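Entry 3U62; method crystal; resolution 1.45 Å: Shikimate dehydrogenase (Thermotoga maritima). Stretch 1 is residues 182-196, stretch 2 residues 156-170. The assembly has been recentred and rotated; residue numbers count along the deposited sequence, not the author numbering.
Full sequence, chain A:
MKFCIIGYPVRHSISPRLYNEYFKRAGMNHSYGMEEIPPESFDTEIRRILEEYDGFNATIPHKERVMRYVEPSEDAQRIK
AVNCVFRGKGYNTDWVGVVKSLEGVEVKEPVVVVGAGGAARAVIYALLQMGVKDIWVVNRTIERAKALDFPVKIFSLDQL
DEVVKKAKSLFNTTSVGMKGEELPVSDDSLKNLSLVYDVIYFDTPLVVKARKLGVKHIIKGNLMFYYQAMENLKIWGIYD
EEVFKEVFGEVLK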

ATOM      1  N   GLU A 182     -16.042  -9.826  -2.460  1.00 18.46           N
ATOM      2  CA  GLU A 182     -16.765  -8.560  -2.542  1.00 16.79           C
ATOM      3  C   GLU A 182     -16.892  -7.906  -1.173  1.00 16.41           C
ATOM      4  O   GLU A 182     -17.040  -8.593  -0.159  1.00 18.00           O
ATOM      5  CB  GLU A 182     -18.165  -8.779  -3.118  1.00 19.94           C
ATOM      6  CG  GLU A 182     -18.194  -9.265  -4.556  1.00 23.37           C
ATOM      7  CD  GLU A 182     -19.604  -9.478  -5.071  1.00 30.99           C
ATOM      8  OE1 GLU A 182     -20.468  -8.599  -4.855  1.00 37.14           O
ATOM      9  OE2 GLU A 182     -19.850 -10.527  -5.703  1.00 36.46           O
ATOM     10  N   LEU A 183     -16.835  -6.578  -1.153  1.00 13.51           N
ATOM     11  CA  LEU A 183     -17.108  -5.811   0.057  1.00 13.46           C
ATOM     12  C   LEU A 183     -18.614  -5.579   0.195  1.00 12.33           C
ATOM     13  O   LEU A 183     -19.316  -5.459  -0.814  1.00 12.60           O
ATOM     14  CB  LEU A 183     -16.359  -4.473   0.028  1.00 12.98           C
ATOM     15  CG  LEU A 183     -14.847  -4.504   0.289  1.00 13.85           C
ATOM     16  CD1 LEU A 183     -14.195  -3.218  -0.199  1.00 15.49           C
ATOM     17  CD2 LEU A 183     -14.538  -4.738   1.767  1.00 11.86           C
ATOM     18  N   PRO A 184     -19.120  -5.516   1.444  1.00 12.04           N
ATOM     19  CA  PRO A 184     -20.549  -5.285   1.673  1.00 12.02           C
ATOM     20  C   PRO A 184     -20.966  -3.835   1.400  1.00 10.34           C
ATOM     21  O   PRO A 184     -21.222  -3.066   2.334  1.00 11.06           O
ATOM     22  CB  PRO A 184     -20.733  -5.650   3.151  1.00 12.26           C
ATOM     23  CG  PRO A 184     -19.400  -5.420   3.763  1.00 11.75           C
ATOM     24  CD  PRO A 184     -18.387  -5.744   2.707  1.00 12.37           C
ATOM     25  N   VAL A 185     -21.025  -3.477   0.121  1.00 10.17           N
ATOM     26  CA  VAL A 185     -21.424  -2.137  -0.305  1.00 10.19           C
ATOM     27  C   VAL A 185     -22.267  -2.220  -1.583  1.00  9.68           C
ATOM     28  O   VAL A 185     -21.924  -2.946  -2.520  1.00 11.16           O
ATOM     29  CB  VAL A 185     -20.197  -1.179  -0.455  1.00 10.95           C
ATOM     30  CG1 VAL A 185     -19.186  -1.706  -1.479  1.00 10.72           C
ATOM     31  CG2 VAL A 185     -20.639   0.245  -0.795  1.00 10.71           C
ATOM     32  N   SER A 186     -23.374  -1.483  -1.597  1.00 10.01           N
ATOM     33  CA  SER A 186     -24.359  -1.556  -2.674  1.00  9.23           C
ATOM     34  C   SER A 186     -24.008  -0.680  -3.872  1.00 10.18           C
ATOM     35  O   SER A 186     -23.191   0.238  -3.764  1.00  9.66           O
ATOM     36  CB  SER A 186     -25.742  -1.162  -2.148  1.00  9.41           C
ATOM     37  OG  SER A 186     -25.726   0.175  -1.622  1.00 10.09           O
ATOM     38  N   ASP A 187     -24.645  -0.972  -5.007  1.00 10.19           N
ATOM     39  CA  ASP A 187     -24.562  -0.127  -6.199  1.00 10.11           C
ATOM     40  C   ASP A 187     -25.031   1.290  -5.888  1.00 10.56           C
ATOM     41  O   ASP A 187     -24.404   2.262  -6.312  1.00 10.98           O
ATOM     42  CB  ASP A 187     -25.419  -0.706  -7.328  1.00 10.41           C
ATOM     43  CG  ASP A 187     -24.818  -1.955  -7.948  1.00 14.14           C
ATOM     44  OD1 ASP A 187     -23.794  -2.458  -7.436  1.00 17.63           O
ATOM     45  OD2 ASP A 187     -25.375  -2.437  -8.957  1.00 19.31           O
ATOM     46  N   ASP A 188     -26.135   1.390  -5.147  1.00 10.10           N
ATOM     47  CA  ASP A 188     -26.705   2.674  -4.739  1.00 10.46           C
ATOM     48  C   ASP A 188     -25.701   3.537  -3.971  1.00 10.56           C
ATOM     49  O   ASP A 188     -25.633   4.749  -4.181  1.00 11.54           O
ATOM     50  CB  ASP A 188     -27.965   2.454  -3.894  1.00 12.66           C
ATOM     51  CG  ASP A 188     -28.601   3.757  -3.437  1.00 12.52           C
ATOM     52  OD1 ASP A 188     -28.692   3.976  -2.210  1.00 15.72           O
ATOM     53  OD2 ASP A 188     -29.005   4.566  -4.301  1.00 15.83           O
ATOM     54  N   SER A 189     -24.932   2.907  -3.085  1.00 10.39           N
ATOM     55  CA  SER A 189     -23.924   3.611  -2.293  1.00 10.04           C
ATOM     56  C   SER A 189     -22.691   3.986  -3.118  1.00  9.56           C
ATOM     57  O   SER A 189     -22.103   5.051  -2.912  1.00 11.49           O
ATOM     58  CB  SER A 189     -23.517   2.779  -1.075  1.00 10.19           C
ATOM     59  OG  SER A 189     -24.628   2.545  -0.220  1.00 10.74           O
ATOM     60  N   LEU A 190     -22.313   3.113  -4.050  1.00  8.74           N
ATOM     61  CA  LEU A 190     -21.133   3.329  -4.887  1.00  8.93           C
ATOM     62  C   LEU A 190     -21.351   4.340  -6.009  1.00 11.78           C
ATOM     63  O   LEU A 190     -20.429   5.079  -6.362  1.00 11.44           O
ATOM     64  CB  LEU A 190     -20.656   2.009  -5.504  1.00  9.61           C
ATOM     65  CG  LEU A 190     -20.054   0.920  -4.610  1.00 10.72           C
ATOM     66  CD1 LEU A 190     -19.971  -0.394  -5.371  1.00 13.12           C
ATOM     67  CD2 LEU A 190     -18.679   1.322  -4.095  1.00 12.50           C
ATOM     68  N   LYS A 191     -22.562   4.367  -6.563  1.00 12.53           N
ATOM     69  CA  LYS A 191     -22.830   5.047  -7.841  1.00 15.36           C
ATOM     70  C   LYS A 191     -22.425   6.518  -7.908  1.00 17.24           C
ATOM     71  O   LYS A 191     -21.965   6.987  -8.952  1.00 19.53           O
ATOM     72  CB  LYS A 191     -24.301   4.882  -8.257  1.00 17.10           C
ATOM     73  CG  LYS A 191     -25.300   5.637  -7.385  1.00 16.09           C
ATOM     74  CD  LYS A 191     -26.730   5.416  -7.839  1.00 21.49           C
ATOM     75  CE  LYS A 191     -27.696   6.237  -6.996  1.00 23.08           C
ATOM     76  NZ  LYS A 191     -29.120   5.968  -7.351  1.00 26.41           N
ATOM     77  N   ASN A 192     -22.593   7.238  -6.802  1.00 16.08           N
ATOM     78  CA  ASN A 192     -22.339   8.674  -6.781  1.00 17.65           C
ATOM     79  C   ASN A 192     -20.994   9.069  -6.180  1.00 16.22           C
ATOM     80  O   ASN A 192     -20.735  10.257  -5.965  1.00 16.53           O
ATOM     81  CB  ASN A 192     -23.476   9.406  -6.066  1.00 19.41           C
ATOM     82  CG  ASN A 192     -24.748   9.452  -6.895  1.00 20.23           C
ATOM     83  OD1 ASN A 192     -24.713   9.384  -8.125  1.00 20.54           O
ATOM     84  ND2 ASN A 192     -25.883   9.582  -6.219  1.00 22.32           N
ATOM     85  N   LEU A 193     -20.144   8.082  -5.911  1.00 12.26           N
ATOM     86  CA  LEU A 193     -18.764   8.364  -5.533  1.00 10.63           C
ATOM     87  C   LEU A 193     -18.040   8.998  -6.716  1.00 10.54           C
ATOM     88  O   LEU A 193     -18.345   8.695  -7.875  1.00 11.51           O
ATOM     89  CB  LEU A 193     -18.035   7.088  -5.106  1.00 10.66           C
ATOM     90  CG  LEU A 193     -18.490   6.351  -3.841  1.00 10.16           C
ATOM     91  CD1 LEU A 193     -17.838   4.983  -3.774  1.00  9.16           C
ATOM     92  CD2 LEU A 193     -18.192   7.147  -2.574  1.00 11.34           C
ATOM     93  N   SER A 194     -17.087   9.876  -6.422  1.00  8.61           N
ATOM     94  CA  SER A 194     -16.244  10.462  -7.460  1.00  8.62           C
ATOM     95  C   SER A 194     -14.913   9.721  -7.593  1.00  7.57           C
ATOM     96  O   SER A 194     -14.236   9.835  -8.618  1.00  8.44           O
ATOM     97  CB  SER A 194     -16.007  11.952  -7.196  1.00 12.11           C
ATOM     98  OG  SER A 194     -15.370  12.157  -5.937  1.00 19.75           O
ATOM     99  N   LEU A 195     -14.547   8.967  -6.559  1.00  7.69           N
ATOM    100  CA  LEU A 195     -13.319   8.177  -6.568  1.00  7.02           C
ATOM    101  C   LEU A 195     -13.504   6.815  -5.909  1.00  6.70           C
ATOM    102  O   LEU A 195     -13.987   6.720  -4.779  1.00  7.18           O
ATOM    103  CB  LEU A 195     -12.175   8.941  -5.883  1.00  7.87           C
ATOM    104  CG  LEU A 195     -10.846   8.211  -5.623  1.00  7.38           C
ATOM    105  CD1 LEU A 195     -10.103   7.893  -6.916  1.00  8.64           C
ATOM    106  CD2 LEU A 195      -9.964   9.023  -4.688  1.00  9.03           C
ATOM    107  N   VAL A 196     -13.127   5.768  -6.638  1.00  6.35           N
ATOM    108  CA  VAL A 196     -12.979   4.431  -6.071  1.00  6.74           C
ATOM    109  C   VAL A 196     -11.518   4.024  -6.243  1.00  7.09           C
ATOM    110  O   VAL A 196     -11.008   3.942  -7.365  1.00  7.42           O
ATOM    111  CB  VAL A 196     -13.931   3.400  -6.729  1.00  7.55           C
ATOM    112  CG1 VAL A 196     -13.574   1.975  -6.306  1.00  7.92           C
ATOM    113  CG2 VAL A 196     -15.383   3.711  -6.378  1.00  8.46           C
TER
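Stretch 2 156-170: SLDQLDEVVKKAKSL

Stretch 2 runs alongside stretch 1 in the same direction, as the nearest CA pairs establish: Val 185 with Asp 161 at 4.3 Å, Ser 189 with Lys 165 at 4.1 Å, Leu 193 with Lys 168 at 4.5 Å and Val 196 with Leu 170 at 5.0 Å, both chains advancing together. Its backbone opens with a 3-10 segment at 157-159, passes into a helix from Leu 160, and after a loop reaches a strand at 169-170. The two stretches bury 946 Å² between them, both sides summed.

At the start, the ring of Pro 184 is a bump resting against Leu 157 and Leu 160: its CG lies 3.8 Å from Leu 157 CG, and its CD 4.0 Å from Leu 160 CD2. The same CD2 of Leu 160 also lies 4.0 Å from Leu 183 CB and 4.2 Å from Val 185 CB, so this one methyl, carried on a CA-to-CB bond directed toward stretch 1, fits among three consecutive residues. Beside this apolar patch the backbones do not bond directly; water 1 fills the gap, 2.7 Å from Pro 184 O and 3.0 Å from Asp 161 N, to which it serves as acceptor.

At the next residue, the carboxylate of Asp 161 reaches over the start of the helix that begins at Asp 187. Asp 161 OD2 accepts from Ser 186 N at 2.9 Å (angle 158°) and from Ser 186 OG at 2.6 Å, while Ser 189 OG lies 2.7 Å from Asp 161 OD2. Ser 186 OG in turn caps that helix, accepting from Ser 189 N at 3.2 Å. Farther out, Lys 165 NZ forms a salt bridge with Asp 188, 3.1 Å from OD2, its hydrogen bonds weak.

Val 164 supplies the central knob. Its CG1 is 3.8 Å from Val 185 CG2, 3.5 Å from Ser 189 O and 3.8 Å from Leu 193 CD1, so the methyl occupies a hollow lined by all three residues. Leu 193 answers in the other direction: its CD1 packs 3.8 Å from Leu 170 CB, and its CD2 lies 3.5 Å from Ala 167 O.

After the type I turn from Leu 190 to Leu 193, the contact becomes a parallel sheet. Ser 194 N donates to Lys 168 O at 2.7 Å (angle 155°), and Leu 170 N donates to Leu 195 O at 2.9 Å (angle 158°). Leu 195 and Ser 169 share one face; Val 196 and Leu 170 share the other, where Leu 170 CD2 meets Leu 190 CD2 at 3.7 Å.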

ATOM      1  N   SER A 156     -17.634  -0.115  11.990  1.00 12.80           N
ATOM      2  CA  SER A 156     -17.487  -1.543  11.706  1.00 12.14           C
ATOM      3  C   SER A 156     -17.946  -1.859  10.282  1.00 13.43           C
ATOM      4  O   SER A 156     -18.656  -1.063   9.663  1.00 11.94           O
ATOM      5  CB  SER A 156     -18.245  -2.381  12.736  1.00 14.61           C
ATOM      6  OG  SER A 156     -19.559  -1.883  12.938  1.00 18.03           O
ATOM      7  N   LEU A 157     -17.545  -3.023   9.770  1.00 13.90           N
ATOM      8  CA  LEU A 157     -17.781  -3.384   8.367  1.00 14.23           C
ATOM      9  C   LEU A 157     -19.262  -3.512   7.991  1.00 14.79           C
ATOM     10  O   LEU A 157     -19.620  -3.337   6.819  1.00 13.85           O
ATOM     11  CB  LEU A 157     -17.017  -4.662   7.994  1.00 15.20           C
ATOM     12  CG  LEU A 157     -16.754  -4.931   6.508  1.00 16.14           C
ATOM     13  CD1 LEU A 157     -15.692  -3.998   5.935  1.00 18.83           C
ATOM     14  CD2 LEU A 157     -16.368  -6.386   6.282  1.00 17.32           C
ATOM     15  N   ASP A 158     -20.114  -3.808   8.974  1.00 15.68           N
ATOM     16  CA  ASP A 158     -21.563  -3.856   8.733  1.00 16.14           C
ATOM     17  C   ASP A 158     -22.140  -2.472   8.417  1.00 16.12           C
ATOM     18  O   ASP A 158     -23.238  -2.361   7.867  1.00 14.85           O
ATOM     19  CB  ASP A 158     -22.294  -4.467   9.930  1.00 18.69           C
ATOM     20  CG  ASP A 158     -22.006  -3.737  11.226  1.00 21.20           C
ATOM     21  OD1 ASP A 158     -20.862  -3.825  11.712  1.00 22.86           O
ATOM     22  OD2 ASP A 158     -22.928  -3.086  11.762  1.00 25.00           O
ATOM     23  N   GLN A 159     -21.391  -1.427   8.767  1.00 12.08           N
ATOM     24  CA  GLN A 159     -21.814  -0.050   8.521  1.00 11.84           C
ATOM     25  C   GLN A 159     -21.299   0.488   7.187  1.00  9.90           C
ATOM     26  O   GLN A 159     -21.644   1.608   6.799  1.00 11.15           O
ATOM     27  CB  GLN A 159     -21.353   0.863   9.662  1.00 12.35           C
ATOM     28  CG  GLN A 159     -21.913   0.497  11.028  1.00 17.04           C
ATOM     29  CD  GLN A 159     -21.373   1.385  12.131  1.00 16.38           C
ATOM     30  OE1 GLN A 159     -20.214   1.267  12.530  1.00 16.87           O
ATOM     31  NE2 GLN A 159     -22.219   2.273  12.639  1.00 18.05           N
ATOM     32  N   LEU A 160     -20.487  -0.308   6.487  1.00 10.06           N
ATOM     33  CA  LEU A 160     -19.842   0.135   5.244  1.00 10.11           C
ATOM     34  C   LEU A 160     -20.830   0.684   4.217  1.00 10.19           C
ATOM     35  O   LEU A 160     -20.632   1.773   3.679  1.00 11.17           O
ATOM     36  CB  LEU A 160     -18.994  -0.983   4.619  1.00  9.87           C
ATOM     37  CG  LEU A 160     -18.224  -0.625   3.338  1.00  9.80           C
ATOM     38  CD1 LEU A 160     -17.153   0.429   3.621  1.00  9.62           C
ATOM     39  CD2 LEU A 160     -17.587  -1.865   2.732  1.00 10.30           C
ATOM     40  N   ASP A 161     -21.890  -0.075   3.961  1.00 10.74           N
ATOM     41  CA  ASP A 161     -22.894   0.294   2.972  1.00 10.59           C
ATOM     42  C   ASP A 161     -23.531   1.659   3.261  1.00 10.36           C
ATOM     43  O   ASP A 161     -23.659   2.490   2.358  1.00 10.70           O
ATOM     44  CB  ASP A 161     -23.959  -0.802   2.879  1.00 10.22           C
ATOM     45  CG  ASP A 161     -24.891  -0.620   1.698  1.00 12.37           C
ATOM     46  OD1 ASP A 161     -26.057  -1.056   1.795  1.00 16.85           O
ATOM     47  OD2 ASP A 161     -24.466  -0.043   0.669  1.00 11.97           O
ATOM     48  N   GLU A 162     -23.915   1.883   4.518  1.00 11.06           N
ATOM     49  CA  GLU A 162     -24.523   3.150   4.937  1.00 13.92           C
ATOM     50  C   GLU A 162     -23.549   4.318   4.865  1.00 12.70           C
ATOM     51  O   GLU A 162     -23.925   5.415   4.438  1.00 13.23           O
ATOM     52  CB  GLU A 162     -25.046   3.061   6.369  1.00 17.60           C
ATOM     53  CG  GLU A 162     -26.203   2.113   6.589  1.00 26.98           C
ATOM     54  CD  GLU A 162     -26.296   1.687   8.048  1.00 27.89           C
ATOM     55  OE1 GLU A 162     -26.357   2.564   8.950  1.00 34.27           O
ATOM     56  OE2 GLU A 162     -26.311   0.464   8.299  1.00 31.91           O
ATOM     57  N   VAL A 163     -22.307   4.093   5.296  1.00 10.81           N
ATOM     58  CA  VAL A 163     -21.328   5.182   5.367  1.00 11.99           C
ATOM     59  C   VAL A 163     -20.834   5.621   3.984  1.00 11.19           C
ATOM     60  O   VAL A 163     -20.591   6.811   3.762  1.00 11.54           O
ATOM     61  CB  VAL A 163     -20.129   4.885   6.325  1.00 15.26           C
ATOM     62  CG1 VAL A 163     -20.617   4.663   7.756  1.00 15.67           C
ATOM     63  CG2 VAL A 163     -19.303   3.704   5.839  1.00 16.82           C
ATOM     64  N   VAL A 164     -20.697   4.667   3.063  1.00 10.10           N
ATOM     65  CA  VAL A 164     -20.271   4.969   1.692  1.00  9.86           C
ATOM     66  C   VAL A 164     -21.319   5.822   0.967  1.00 10.85           C
ATOM     67  O   VAL A 164     -20.971   6.698   0.169  1.00 10.58           O
ATOM     68  CB  VAL A 164     -19.930   3.681   0.887  1.00  9.17           C
ATOM     69  CG1 VAL A 164     -19.742   3.981  -0.599  1.00 10.50           C
ATOM     70  CG2 VAL A 164     -18.677   3.025   1.442  1.00 10.39           C
ATOM     71  N   LYS A 165     -22.593   5.577   1.269  1.00 11.12           N
ATOM     72  CA  LYS A 165     -23.699   6.363   0.719  1.00 12.63           C
ATOM     73  C   LYS A 165     -23.544   7.864   1.004  1.00 13.07           C
ATOM     74  O   LYS A 165     -23.954   8.700   0.195  1.00 14.73           O
ATOM     75  CB  LYS A 165     -25.036   5.841   1.265  1.00 13.92           C
ATOM     76  CG  LYS A 165     -26.288   6.562   0.763  1.00 16.96           C
ATOM     77  CD  LYS A 165     -26.540   6.322  -0.721  1.00 19.05           C
ATOM     78  CE  LYS A 165     -27.752   7.102  -1.200  1.00 20.52           C
ATOM     79  NZ  LYS A 165     -27.988   6.928  -2.660  1.00 24.17           N
ATOM     80  N   LYS A 166     -22.938   8.192   2.146  1.00 12.25           N
ATOM     81  CA  LYS A 166     -22.749   9.583   2.576  1.00 13.26           C
ATOM     82  C   LYS A 166     -21.378  10.157   2.196  1.00 11.77           C
ATOM     83  O   LYS A 166     -21.048  11.291   2.559  1.00 13.87           O
ATOM     84  CB  LYS A 166     -22.966   9.701   4.091  1.00 15.72           C
ATOM     85  CG  LYS A 166     -24.394   9.426   4.549  1.00 19.45           C
ATOM     86  CD  LYS A 166     -24.574   9.673   6.048  1.00 28.57           C
ATOM     87  CE  LYS A 166     -26.068   9.509   6.415  1.00 32.47           C
ATOM     88  NZ  LYS A 166     -26.322   9.805   7.854  1.00 35.90           N
ATOM     89  N   ALA A 167     -20.594   9.374   1.457  1.00 11.00           N
ATOM     90  CA  ALA A 167     -19.220   9.744   1.115  1.00  9.68           C
ATOM     91  C   ALA A 167     -19.042  10.062  -0.367  1.00 10.20           C
ATOM     92  O   ALA A 167     -19.934   9.805  -1.181  1.00 10.94           O
ATOM     93  CB  ALA A 167     -18.263   8.643   1.539  1.00 10.44           C
ATOM     94  N   LYS A 168     -17.881  10.619  -0.707  1.00  8.97           N
ATOM     95  CA  LYS A 168     -17.553  10.951  -2.093  1.00  8.93           C
ATOM     96  C   LYS A 168     -16.349  10.174  -2.628  1.00  8.36           C
ATOM     97  O   LYS A 168     -16.186  10.046  -3.844  1.00  8.43           O
ATOM     98  CB  LYS A 168     -17.333  12.459  -2.254  1.00 10.73           C
ATOM     99  CG  LYS A 168     -18.600  13.286  -2.099  1.00 14.62           C
ATOM    100  CD  LYS A 168     -18.420  14.690  -2.643  1.00 15.55           C
ATOM    101  CE  LYS A 168     -19.682  15.515  -2.458  1.00 22.58           C
ATOM    102  NZ  LYS A 168     -19.589  16.835  -3.147  1.00 25.49           N
ATOM    103  N   SER A 169     -15.514   9.660  -1.728  1.00  7.77           N
ATOM    104  CA  SER A 169     -14.372   8.830  -2.117  1.00  7.74           C
ATOM    105  C   SER A 169     -14.288   7.565  -1.271  1.00  7.24           C
ATOM    106  O   SER A 169     -14.587   7.587  -0.075  1.00  9.14           O
ATOM    107  CB  SER A 169     -13.063   9.615  -2.008  1.00  8.58           C
ATOM    108  OG  SER A 169     -13.076  10.753  -2.855  1.00  8.70           O
ATOM    109  N   LEU A 170     -13.876   6.470  -1.905  1.00  7.93           N
ATOM    110  CA  LEU A 170     -13.715   5.185  -1.230  1.00  7.41           C
ATOM    111  C   LEU A 170     -12.350   4.569  -1.533  1.00  7.21           C
ATOM    112  O   LEU A 170     -11.954   4.451  -2.695  1.00  7.49           O
ATOM    113  CB  LEU A 170     -14.833   4.217  -1.639  1.00  8.34           C
ATOM    114  CG  LEU A 170     -14.777   2.767  -1.142  1.00  8.97           C
ATOM    115  CD1 LEU A 170     -14.979   2.688   0.364  1.00  9.13           C
ATOM    116  CD2 LEU A 170     -15.805   1.914  -1.859  1.00  9.21           C
TER
HETATM  117  O   HOH W   1     -21.975  -2.879   4.961  1.00 13.79           O
HETATM  118  O   HOH W   2     -21.751   7.830  -2.438  1.00 22.78           O
HETATM  119  O   HOH W   3     -12.776  12.228  -5.065  1.00 11.27           O